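Local coordinates for protein Tubulin/ftsz, gtpase (Methanosaeta thermophila, PDB 3ZID) that binds GTP, probably hydrolyses it as a GTPase of the tubulin/FtsZ superfamily, and is probably involved in the control of archaeal cell shape, at residues V4-V9 and L105-T110; L284-I289 and K305-K310; V174-L179 and D191-M196. All coordinates share one frame; numbering follows the deposited sequence.

Interaction 1: V4-V9 and L105-T110; sequences VLMLGV and LIFVMT
Strands 4-9 and 105-110 are parallel neighbours in the middle of the Rossmann-like sheet of the GTPase domain. Their axes run 4.7 Å apart at 9°.

Five backbone hydrogen bonds join them. The odd-numbered residues of 4-9 do the bonding: Leu5, Leu7 and Val9 donate to Leu105, Phe107 and Met109, and the carbonyls of Leu5 and Leu7 accept from Phe107 and Met109. Each N-H meets its carbonyl nearly along the C=O axis; the straightest is Val9 N to Met109 O, 2.8 Å at 179°. Several carbonyls also take a CA-H contact, such as Val4 CA to Leu105 O at 3.3 Å. The even-numbered residues of 4-9 turn to the other side and pair with strand 42-49.

Apolar side chains cover both faces. On one, Leu5 and Ile106 lie side by side and point the same way, with Leu5 CD2 against Ile106 CG2 at 4.0 Å. Leu7 CD1 follows on, near CG2 of both Ile106 and Val108.

On the other face, with Val4, Met6, Leu105, Phe107 and Met109, Met6 and Met109 touch helix 10-30, and with Phe107 they touch helix 186-210. The CD2 edge of the Phe107 ring takes Val4 CG1 at 4.0 Å and Met6 CG close to the ring plane. Met6 runs beside the ring and then bends at chi3, which brings its CE to Met109 SD at 3.9 Å. Gly8 has no side chain on this face. Met109 bends the other way at chi3 and lays its CE 3.8 Å from Gly8 CA.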
loop_
_atom_site.group_PDB
_atom_site.type_symbol
_atom_site.label_atom_id
_atom_site.label_comp_id
_atom_site.label_asym_id
_atom_site.label_seq_id
_atom_site.Cartn_x
_atom_site.Cartn_y
_atom_site.Cartn_z
ATOM N N VAL A 4 -5.767 -12.783 11.702
ATOM C CA VAL A 4 -5.182 -11.838 10.773
ATOM C C VAL A 4 -3.706 -12.121 10.603
ATOM O O VAL A 4 -2.976 -12.301 11.578
ATOM C CB VAL A 4 -5.363 -10.378 11.259
ATOM C CG1 VAL A 4 -4.843 -9.377 10.201
ATOM C CG2 VAL A 4 -6.825 -10.108 11.592
ATOM N N LEU A 5 -3.262 -12.151 9.358
ATOM C CA LEU A 5 -1.843 -12.275 9.077
ATOM C C LEU A 5 -1.381 -10.991 8.421
ATOM O O LEU A 5 -2.005 -10.514 7.466
ATOM C CB LEU A 5 -1.588 -13.474 8.150
ATOM C CG LEU A 5 -0.140 -13.677 7.685
ATOM C CD1 LEU A 5 0.778 -13.944 8.870
ATOM C CD2 LEU A 5 -0.043 -14.824 6.675
ATOM N N MET A 6 -0.303 -10.406 8.930
ATOM C CA MET A 6 0.299 -9.247 8.263
ATOM C C MET A 6 1.725 -9.557 7.846
ATOM O O MET A 6 2.527 -9.994 8.673
ATOM C CB MET A 6 0.242 -8.017 9.142
ATOM C CG MET A 6 -1.192 -7.725 9.585
ATOM S SD MET A 6 -1.346 -6.221 10.538
ATOM C CE MET A 6 -1.280 -4.981 9.256
ATOM N N LEU A 7 2.004 -9.377 6.556
ATOM C CA LEU A 7 3.302 -9.697 5.950
ATOM C C LEU A 7 3.935 -8.427 5.417
ATOM O O LEU A 7 3.402 -7.818 4.486
ATOM C CB LEU A 7 3.093 -10.643 4.772
ATOM C CG LEU A 7 2.397 -11.947 5.122
ATOM C CD1 LEU A 7 2.154 -12.788 3.876
ATOM C CD2 LEU A 7 3.246 -12.702 6.124
ATOM N N GLY A 8 5.061 -8.020 5.993
ATOM C CA GLY A 8 5.741 -6.823 5.537
ATOM C C GLY A 8 6.935 -7.247 4.690
ATOM O O GLY A 8 7.893 -7.790 5.212
ATOM N N VAL A 9 6.873 -6.995 3.386
ATOM C CA VAL A 9 7.841 -7.563 2.435
ATOM C C VAL A 9 8.741 -6.484 1.853
ATOM O O VAL A 9 8.266 -5.471 1.332
ATOM C CB VAL A 9 7.094 -8.279 1.303
ATOM C CG1 VAL A 9 8.049 -9.023 0.375
ATOM C CG2 VAL A 9 6.049 -9.224 1.905
ATOM N N LEU A 105 -7.910 -13.168 7.172
ATOM C CA LEU A 105 -7.604 -11.878 6.581
ATOM C C LEU A 105 -6.093 -11.715 6.504
ATOM O O LEU A 105 -5.390 -11.857 7.502
ATOM C CB LEU A 105 -8.224 -10.763 7.446
ATOM C CG LEU A 105 -7.951 -9.309 7.069
ATOM C CD1 LEU A 105 -8.473 -8.994 5.678
ATOM C CD2 LEU A 105 -8.609 -8.386 8.099
ATOM N N ILE A 106 -5.591 -11.395 5.324
ATOM C CA ILE A 106 -4.150 -11.284 5.134
ATOM C C ILE A 106 -3.805 -9.956 4.497
ATOM O O ILE A 106 -4.344 -9.598 3.447
ATOM C CB ILE A 106 -3.588 -12.472 4.266
ATOM C CG1 ILE A 106 -4.016 -13.833 4.853
ATOM C CG2 ILE A 106 -2.070 -12.394 4.149
ATOM C CD1 ILE A 106 -3.545 -15.078 4.034
ATOM N N PHE A 107 -2.925 -9.213 5.151
ATOM C CA PHE A 107 -2.375 -7.998 4.568
ATOM C C PHE A 107 -0.978 -8.250 4.070
ATOM O O PHE A 107 -0.144 -8.766 4.807
ATOM C CB PHE A 107 -2.380 -6.853 5.578
ATOM C CG PHE A 107 -3.771 -6.397 5.957
ATOM C CD1 PHE A 107 -4.532 -5.638 5.075
ATOM C CD2 PHE A 107 -4.327 -6.749 7.183
ATOM C CE1 PHE A 107 -5.831 -5.198 5.413
ATOM C CE2 PHE A 107 -5.612 -6.309 7.546
ATOM C CZ PHE A 107 -6.375 -5.552 6.654
ATOM N N VAL A 108 -0.743 -7.909 2.804
ATOM C CA VAL A 108 0.595 -7.987 2.206
ATOM C C VAL A 108 1.088 -6.580 1.908
ATOM O O VAL A 108 0.585 -5.899 1.017
ATOM C CB VAL A 108 0.619 -8.843 0.932
ATOM C CG1 VAL A 108 2.036 -8.938 0.386
ATOM C CG2 VAL A 108 0.092 -10.248 1.242
ATOM N N MET A 109 2.063 -6.153 2.691
ATOM C CA MET A 109 2.524 -4.786 2.668
ATOM C C MET A 109 3.885 -4.681 2.030
ATOM O O MET A 109 4.825 -5.356 2.438
ATOM C CB MET A 109 2.555 -4.258 4.085
ATOM C CG MET A 109 1.276 -4.595 4.830
ATOM S SD MET A 109 1.384 -4.022 6.521
ATOM C CE MET A 109 2.815 -4.921 7.068
ATOM N N THR A 110 3.971 -3.816 1.027
ATOM C CA THR A 110 5.180 -3.644 0.257
ATOM C C THR A 110 5.151 -2.312 -0.501
ATOM O O THR A 110 4.077 -1.759 -0.778
ATOM C CB THR A 110 5.348 -4.807 -0.773
ATOM O OG1 THR A 110 6.508 -4.565 -1.566
ATOM C CG2 THR A 110 4.160 -4.870 -1.718
#

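Interaction 2: L284-I289 and K305-K310; sequences LNVDEI and KGIVIK
No backbone hydrogen bond links the start of helix 286-296 to the end of strand 302-309; the nearest CA atoms, Leu284 and Ile307, are 8.1 Å apart. The helix and the strand belong to a beta-alpha-beta unit, in which helix 286-296 connects the parallel strands 270-279 and 302-309. The helix lies over the last strand of the four-stranded mixed sheet, and side chains fill the gap.

Leu284, in the loop before the helix, makes the tightest contact. Its CG stands anti to the carbonyl carbon (chi1 -55°), and the branch reaches across to the strand. CD1 meets Ile307 CG2 at 3.5 Å and Ile309 CG1 at 3.9 Å. Leu284 and Ile307 slide past each other in opposite directions, while Ile309 crosses obliquely. An alanine in place of Leu284 would remove both methyl branches and would probably leave Ile307 CG2 and Ile309 CG1 less well packed.

The other end of Ile307 serves the helix itself. Its CD1 lies near Val286 CG2 at 4.2 Å and near Ile289 CD1. The aliphatic part of Lys305 runs along the helix, with CD close to Ile289 CG2.

Glu206 forms a salt bridge with Lys310, and Lys291 one with Asp287.

Asn285 is the N-cap. Its CG is anti to the backbone N (chi1 -177°), and Glu288 N donates to Asn285 OD1 at 3.1 Å, from above the carbonyl plane.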
loop_
_atom_site.group_PDB
_atom_site.type_symbol
_atom_site.label_atom_id
_atom_site.label_comp_id
_atom_site.label_asym_id
_atom_site.label_seq_id
_atom_site.Cartn_x
_atom_site.Cartn_y
_atom_site.Cartn_z
ATOM N N LEU A 284 -22.115 9.755 19.626
ATOM C CA LEU A 284 -22.656 8.984 18.494
ATOM C C LEU A 284 -24.162 9.082 18.352
ATOM O O LEU A 284 -24.925 8.441 19.074
ATOM C CB LEU A 284 -22.232 7.515 18.577
ATOM C CG LEU A 284 -20.731 7.234 18.678
ATOM C CD1 LEU A 284 -20.464 5.758 18.919
ATOM C CD2 LEU A 284 -19.945 7.731 17.470
ATOM N N ASN A 285 -24.590 9.909 17.415
ATOM C CA ASN A 285 -25.993 10.082 17.103
ATOM C C ASN A 285 -26.266 9.314 15.819
ATOM O O ASN A 285 -25.872 9.753 14.734
ATOM C CB ASN A 285 -26.267 11.579 16.922
ATOM C CG ASN A 285 -27.730 11.898 16.666
ATOM O OD1 ASN A 285 -28.471 11.119 16.056
ATOM N ND2 ASN A 285 -28.149 13.072 17.119
ATOM N N VAL A 286 -26.892 8.149 15.949
ATOM C CA VAL A 286 -27.129 7.278 14.805
ATOM C C VAL A 286 -27.902 7.946 13.677
ATOM O O VAL A 286 -27.596 7.762 12.504
ATOM C CB VAL A 286 -27.828 5.968 15.227
ATOM C CG1 VAL A 286 -27.917 5.014 14.044
ATOM C CG2 VAL A 286 -27.071 5.338 16.352
ATOM N N ASP A 287 -28.904 8.722 14.044
ATOM C CA ASP A 287 -29.713 9.444 13.081
ATOM C C ASP A 287 -28.890 10.443 12.300
ATOM O O ASP A 287 -28.983 10.516 11.072
ATOM C CB ASP A 287 -30.839 10.182 13.805
ATOM C CG ASP A 287 -31.787 10.872 12.851
ATOM O OD1 ASP A 287 -31.929 10.405 11.701
ATOM O OD2 ASP A 287 -32.378 11.897 13.242
ATOM N N GLU A 288 -28.068 11.204 13.010
ATOM C CA GLU A 288 -27.172 12.166 12.362
ATOM C C GLU A 288 -26.166 11.454 11.453
ATOM O O GLU A 288 -25.911 11.896 10.342
ATOM C CB GLU A 288 -26.431 13.018 13.405
ATOM C CG GLU A 288 -25.247 13.778 12.854
ATOM C CD GLU A 288 -24.430 14.480 13.931
ATOM O OE1 GLU A 288 -24.537 14.079 15.111
ATOM O OE2 GLU A 288 -23.652 15.405 13.587
ATOM N N ILE A 289 -25.586 10.357 11.930
ATOM C CA ILE A 289 -24.584 9.635 11.140
ATOM C C ILE A 289 -25.226 9.113 9.859
ATOM O O ILE A 289 -24.657 9.219 8.775
ATOM C CB ILE A 289 -23.974 8.489 11.937
ATOM C CG1 ILE A 289 -23.149 9.056 13.098
ATOM C CG2 ILE A 289 -23.119 7.593 11.025
ATOM C CD1 ILE A 289 -22.958 8.099 14.268
ATOM N N LYS A 305 -21.678 1.505 6.481
ATOM C CA LYS A 305 -21.265 2.219 7.666
ATOM C C LYS A 305 -21.193 1.299 8.841
ATOM O O LYS A 305 -21.894 0.288 8.895
ATOM C CB LYS A 305 -22.204 3.387 7.953
ATOM C CG LYS A 305 -23.517 2.976 8.573
ATOM C CD LYS A 305 -24.419 4.186 8.684
ATOM C CE LYS A 305 -25.598 3.907 9.596
ATOM N NZ LYS A 305 -25.106 3.629 10.963
ATOM N N GLY A 306 -20.294 1.628 9.755
ATOM C CA GLY A 306 -20.142 0.893 10.987
ATOM C C GLY A 306 -19.935 1.884 12.119
ATOM O O GLY A 306 -19.255 2.883 11.958
ATOM N N ILE A 307 -20.539 1.613 13.264
ATOM C CA ILE A 307 -20.286 2.418 14.442
ATOM C C ILE A 307 -19.609 1.541 15.491
ATOM O O ILE A 307 -20.029 0.409 15.719
ATOM C CB ILE A 307 -21.577 3.054 14.955
ATOM C CG1 ILE A 307 -22.364 3.611 13.771
ATOM C CG2 ILE A 307 -21.280 4.189 15.867
ATOM C CD1 ILE A 307 -23.813 3.908 14.078
ATOM N N VAL A 308 -18.508 2.029 16.065
ATOM C CA VAL A 308 -17.818 1.288 17.108
ATOM C C VAL A 308 -17.722 2.156 18.347
ATOM O O VAL A 308 -17.102 3.207 18.326
ATOM C CB VAL A 308 -16.387 0.864 16.690
ATOM C CG1 VAL A 308 -15.761 -0.020 17.776
ATOM C CG2 VAL A 308 -16.421 0.121 15.355
ATOM N N ILE A 309 -18.329 1.701 19.433
ATOM C CA ILE A 309 -18.245 2.419 20.677
ATOM C C ILE A 309 -16.934 2.117 21.366
ATOM O O ILE A 309 -16.592 0.967 21.611
ATOM C CB ILE A 309 -19.431 2.095 21.577
ATOM C CG1 ILE A 309 -20.719 2.371 20.796
ATOM C CG2 ILE A 309 -19.332 2.903 22.908
ATOM C CD1 ILE A 309 -21.956 2.002 21.508
ATOM N N LYS A 310 -16.196 3.167 21.668
ATOM C CA LYS A 310 -14.939 3.022 22.359
ATOM C C LYS A 310 -14.611 4.400 22.893
ATOM O O LYS A 310 -14.658 5.387 22.149
ATOM C CB LYS A 310 -13.843 2.537 21.398
ATOM C CG LYS A 310 -12.509 2.274 22.070
ATOM C CD LYS A 310 -11.402 2.095 21.020
ATOM C CE LYS A 310 -10.017 1.928 21.639
ATOM N NZ LYS A 310 -8.953 1.920 20.589
#

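Interaction 3: V174-L179 and D191-M196; sequences VDNQYL and DRINTM. With GDP (guanosine-5'-diphosphate), chain C.
The chain leaves strand 172-175 at Asp175 and turns at once into the short helix 176-179, which lies beside helix 186-210; Leu179 CA and Ile193 CA are 6.5 Å apart. Asp175 is the N-cap; its OD1 accepts from Gln177 N, from above the carboxylate plane.

Ile193 fills the gap between the segments. Its CG1 packs on Leu179 CB at 3.6 Å, its CG2 meets Val174 CG1, and its CD1 lies 3.3 Å from Asn176 OD1. Leu179 CD2 also reaches Met196 CE. Met196 SD lies over one face of the Arg192 guanidinium, toward its rim.

This is the guanine-binding corner of the tubulin/FtsZ GTPase fold, where the last strand of the parallel sheet meets the long helix. Two asparagines read the base edge. Asn176 OD1 accepts from GDP N2 at 2.9 Å, while its ND2 donates to GDP N3. Asn194 OD1 takes GDP N1 at 2.6 Å and, weakly, N2; its ND2 donates to GDP O6 at 2.9 Å and 171°. The amino group N2 thus sits between the two amide oxygens. Beyond the amino group and close to the plane of the base, Ile193 CG2 lies 3.3 Å from GDP N2.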
loop_
_atom_site.group_PDB
_atom_site.type_symbol
_atom_site.label_atom_id
_atom_site.label_comp_id
_atom_site.label_asym_id
_atom_site.label_seq_id
_atom_site.Cartn_x
_atom_site.Cartn_y
_atom_site.Cartn_z
ATOM N N VAL A 174 -0.940 3.591 -1.190
ATOM C CA VAL A 174 -0.276 4.557 -0.325
ATOM C C VAL A 174 0.663 5.381 -1.220
ATOM O O VAL A 174 1.618 4.852 -1.801
ATOM C CB VAL A 174 0.541 3.850 0.784
ATOM C CG1 VAL A 174 1.149 4.865 1.770
ATOM C CG2 VAL A 174 -0.331 2.822 1.522
ATOM N N ASP A 175 0.385 6.671 -1.344
ATOM C CA ASP A 175 1.159 7.522 -2.247
ATOM C C ASP A 175 2.237 8.302 -1.499
ATOM O O ASP A 175 1.949 9.310 -0.874
ATOM C CB ASP A 175 0.238 8.483 -2.989
ATOM C CG ASP A 175 0.974 9.300 -4.060
ATOM O OD1 ASP A 175 2.184 9.063 -4.294
ATOM O OD2 ASP A 175 0.322 10.150 -4.701
ATOM N N ASN A 176 3.483 7.838 -1.576
ATOM C CA ASN A 176 4.577 8.515 -0.878
ATOM C C ASN A 176 4.668 9.992 -1.265
ATOM O O ASN A 176 4.977 10.839 -0.434
ATOM C CB ASN A 176 5.927 7.837 -1.158
ATOM C CG ASN A 176 6.262 6.723 -0.173
ATOM O OD1 ASN A 176 5.503 6.435 0.761
ATOM N ND2 ASN A 176 7.412 6.073 -0.391
ATOM N N GLN A 177 4.390 10.295 -2.527
ATOM C CA GLN A 177 4.542 11.659 -3.015
ATOM C C GLN A 177 3.565 12.599 -2.353
ATOM O O GLN A 177 3.950 13.630 -1.809
ATOM C CB GLN A 177 4.379 11.713 -4.541
ATOM C CG GLN A 177 4.678 13.083 -5.154
ATOM C CD GLN A 177 6.062 13.599 -4.786
ATOM O OE1 GLN A 177 7.060 12.888 -4.940
ATOM N NE2 GLN A 177 6.129 14.842 -4.302
ATOM N N TYR A 178 2.296 12.223 -2.375
ATOM C CA TYR A 178 1.271 13.056 -1.783
ATOM C C TYR A 178 1.508 13.196 -0.279
ATOM O O TYR A 178 1.259 14.256 0.300
ATOM C CB TYR A 178 -0.103 12.442 -2.041
ATOM C CG TYR A 178 -1.226 13.304 -1.516
ATOM C CD1 TYR A 178 -1.510 14.533 -2.108
ATOM C CD2 TYR A 178 -1.965 12.924 -0.393
ATOM C CE1 TYR A 178 -2.530 15.334 -1.630
ATOM C CE2 TYR A 178 -2.981 13.733 0.103
ATOM C CZ TYR A 178 -3.259 14.933 -0.524
ATOM O OH TYR A 178 -4.265 15.746 -0.043
ATOM N N LEU A 179 2.041 12.147 0.343
ATOM C CA LEU A 179 2.190 12.133 1.796
ATOM C C LEU A 179 3.539 12.700 2.228
ATOM O O LEU A 179 3.749 12.985 3.408
ATOM C CB LEU A 179 2.005 10.717 2.346
ATOM C CG LEU A 179 0.626 10.080 2.102
ATOM C CD1 LEU A 179 0.556 8.666 2.676
ATOM C CD2 LEU A 179 -0.494 10.935 2.687
ATOM N N ASP A 191 8.822 7.781 8.405
ATOM C CA ASP A 191 8.181 7.604 9.712
ATOM C C ASP A 191 6.770 8.177 9.739
ATOM O O ASP A 191 5.847 7.529 10.239
ATOM C CB ASP A 191 9.026 8.202 10.832
ATOM C CG ASP A 191 10.317 7.442 11.051
ATOM O OD1 ASP A 191 10.447 6.308 10.537
ATOM O OD2 ASP A 191 11.206 7.972 11.746
ATOM N N ARG A 192 6.583 9.374 9.183
ATOM C CA ARG A 192 5.232 9.931 9.164
ATOM C C ARG A 192 4.295 9.032 8.369
ATOM O O ARG A 192 3.210 8.692 8.823
ATOM C CB ARG A 192 5.213 11.331 8.575
ATOM C CG ARG A 192 3.820 11.992 8.628
ATOM C CD ARG A 192 3.826 13.382 7.993
ATOM N NE ARG A 192 2.574 14.101 8.229
ATOM C CZ ARG A 192 1.565 14.176 7.363
ATOM N NH1 ARG A 192 1.661 13.596 6.175
ATOM N NH2 ARG A 192 0.463 14.849 7.679
ATOM N N ILE A 193 4.715 8.662 7.166
ATOM C CA ILE A 193 3.878 7.841 6.313
ATOM C C ILE A 193 3.573 6.500 6.966
ATOM O O ILE A 193 2.414 6.100 7.036
ATOM C CB ILE A 193 4.525 7.609 4.946
ATOM C CG1 ILE A 193 4.593 8.934 4.167
ATOM C CG2 ILE A 193 3.754 6.547 4.180
ATOM C CD1 ILE A 193 5.527 8.923 2.974
ATOM N N ASN A 194 4.618 5.820 7.441
ATOM C CA ASN A 194 4.481 4.496 8.029
ATOM C C ASN A 194 3.542 4.553 9.243
ATOM O O ASN A 194 2.716 3.666 9.447
ATOM C CB ASN A 194 5.844 3.917 8.451
ATOM C CG ASN A 194 6.793 3.699 7.294
ATOM O OD1 ASN A 194 6.430 3.833 6.123
ATOM N ND2 ASN A 194 8.044 3.384 7.625
ATOM N N THR A 195 3.665 5.613 10.033
ATOM C CA THR A 195 2.798 5.778 11.198
ATOM C C THR A 195 1.338 5.927 10.783
ATOM O O THR A 195 0.459 5.350 11.412
ATOM C CB THR A 195 3.241 6.981 12.063
ATOM O OG1 THR A 195 4.509 6.686 12.644
ATOM C CG2 THR A 195 2.226 7.307 13.192
ATOM N N MET A 196 1.090 6.671 9.707
ATOM C CA MET A 196 -0.270 6.873 9.205
ATOM C C MET A 196 -0.854 5.580 8.662
ATOM O O MET A 196 -2.035 5.301 8.861
ATOM C CB MET A 196 -0.304 7.952 8.104
ATOM C CG MET A 196 0.079 9.343 8.573
ATOM S SD MET A 196 0.226 10.516 7.219
ATOM C CE MET A 196 -1.457 10.551 6.630
HETATM P PB GDP C . 12.977 -3.472 -1.517
HETATM O O1B GDP C . 11.579 -4.049 -1.661
HETATM O O2B GDP C . 13.510 -3.751 -0.125
HETATM O O3B GDP C . 13.868 -4.115 -2.565
HETATM O O3A GDP C . 12.945 -1.899 -1.828
HETATM P PA GDP C . 12.136 -0.843 -0.929
HETATM O O1A GDP C . 13.071 0.007 -0.142
HETATM O O2A GDP C . 11.067 -1.476 -0.066
HETATM O "O5'" GDP C . 11.414 -0.029 -2.088
HETATM C "C5'" GDP C . 11.813 1.310 -2.340
HETATM C "C4'" GDP C . 10.552 2.157 -2.432
HETATM O "O4'" GDP C . 9.920 2.146 -1.151
HETATM C "C3'" GDP C . 10.938 3.581 -2.726
HETATM O "O3'" GDP C . 9.823 4.175 -3.387
HETATM C "C2'" GDP C . 11.108 4.160 -1.349
HETATM O "O2'" GDP C . 10.859 5.561 -1.384
HETATM C "C1'" GDP C . 10.019 3.450 -0.570
HETATM N N9 GDP C . 10.312 3.219 0.845
HETATM C C8 GDP C . 11.402 2.625 1.369
HETATM N N7 GDP C . 11.286 2.532 2.716
HETATM C C5 GDP C . 10.097 3.077 3.049
HETATM C C6 GDP C . 9.339 3.287 4.285
HETATM O O6 GDP C . 9.820 2.954 5.376
HETATM N N1 GDP C . 8.142 3.864 4.196
HETATM C C2 GDP C . 7.612 4.251 3.029
HETATM N N2 GDP C . 6.396 4.837 3.044
HETATM N N3 GDP C . 8.236 4.094 1.836
HETATM C C4 GDP C . 9.455 3.511 1.805
#

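Interactions 1 and 3 are buried and belong to the same parallel sheet, with centres about 17 Å apart. Interaction 1 joins two of its inner strands; interaction 3 joins an edge strand, 172-175, and above all the short helix 176-179 that follows it, to helix 186-210. That helix also packs on Met6, Phe107 and Met109, so it serves both. Interaction 2 packs the start of helix 286-296 on an edge strand of the other, mixed sheet, partly buried and away from the nucleotide. Interaction 1 joins backbone hydrogen bonds to apolar packing on both faces. Interaction 2 has only side-chain packing across its segments. Interaction 3 combines apolar packing with amide groups turned to the guanine.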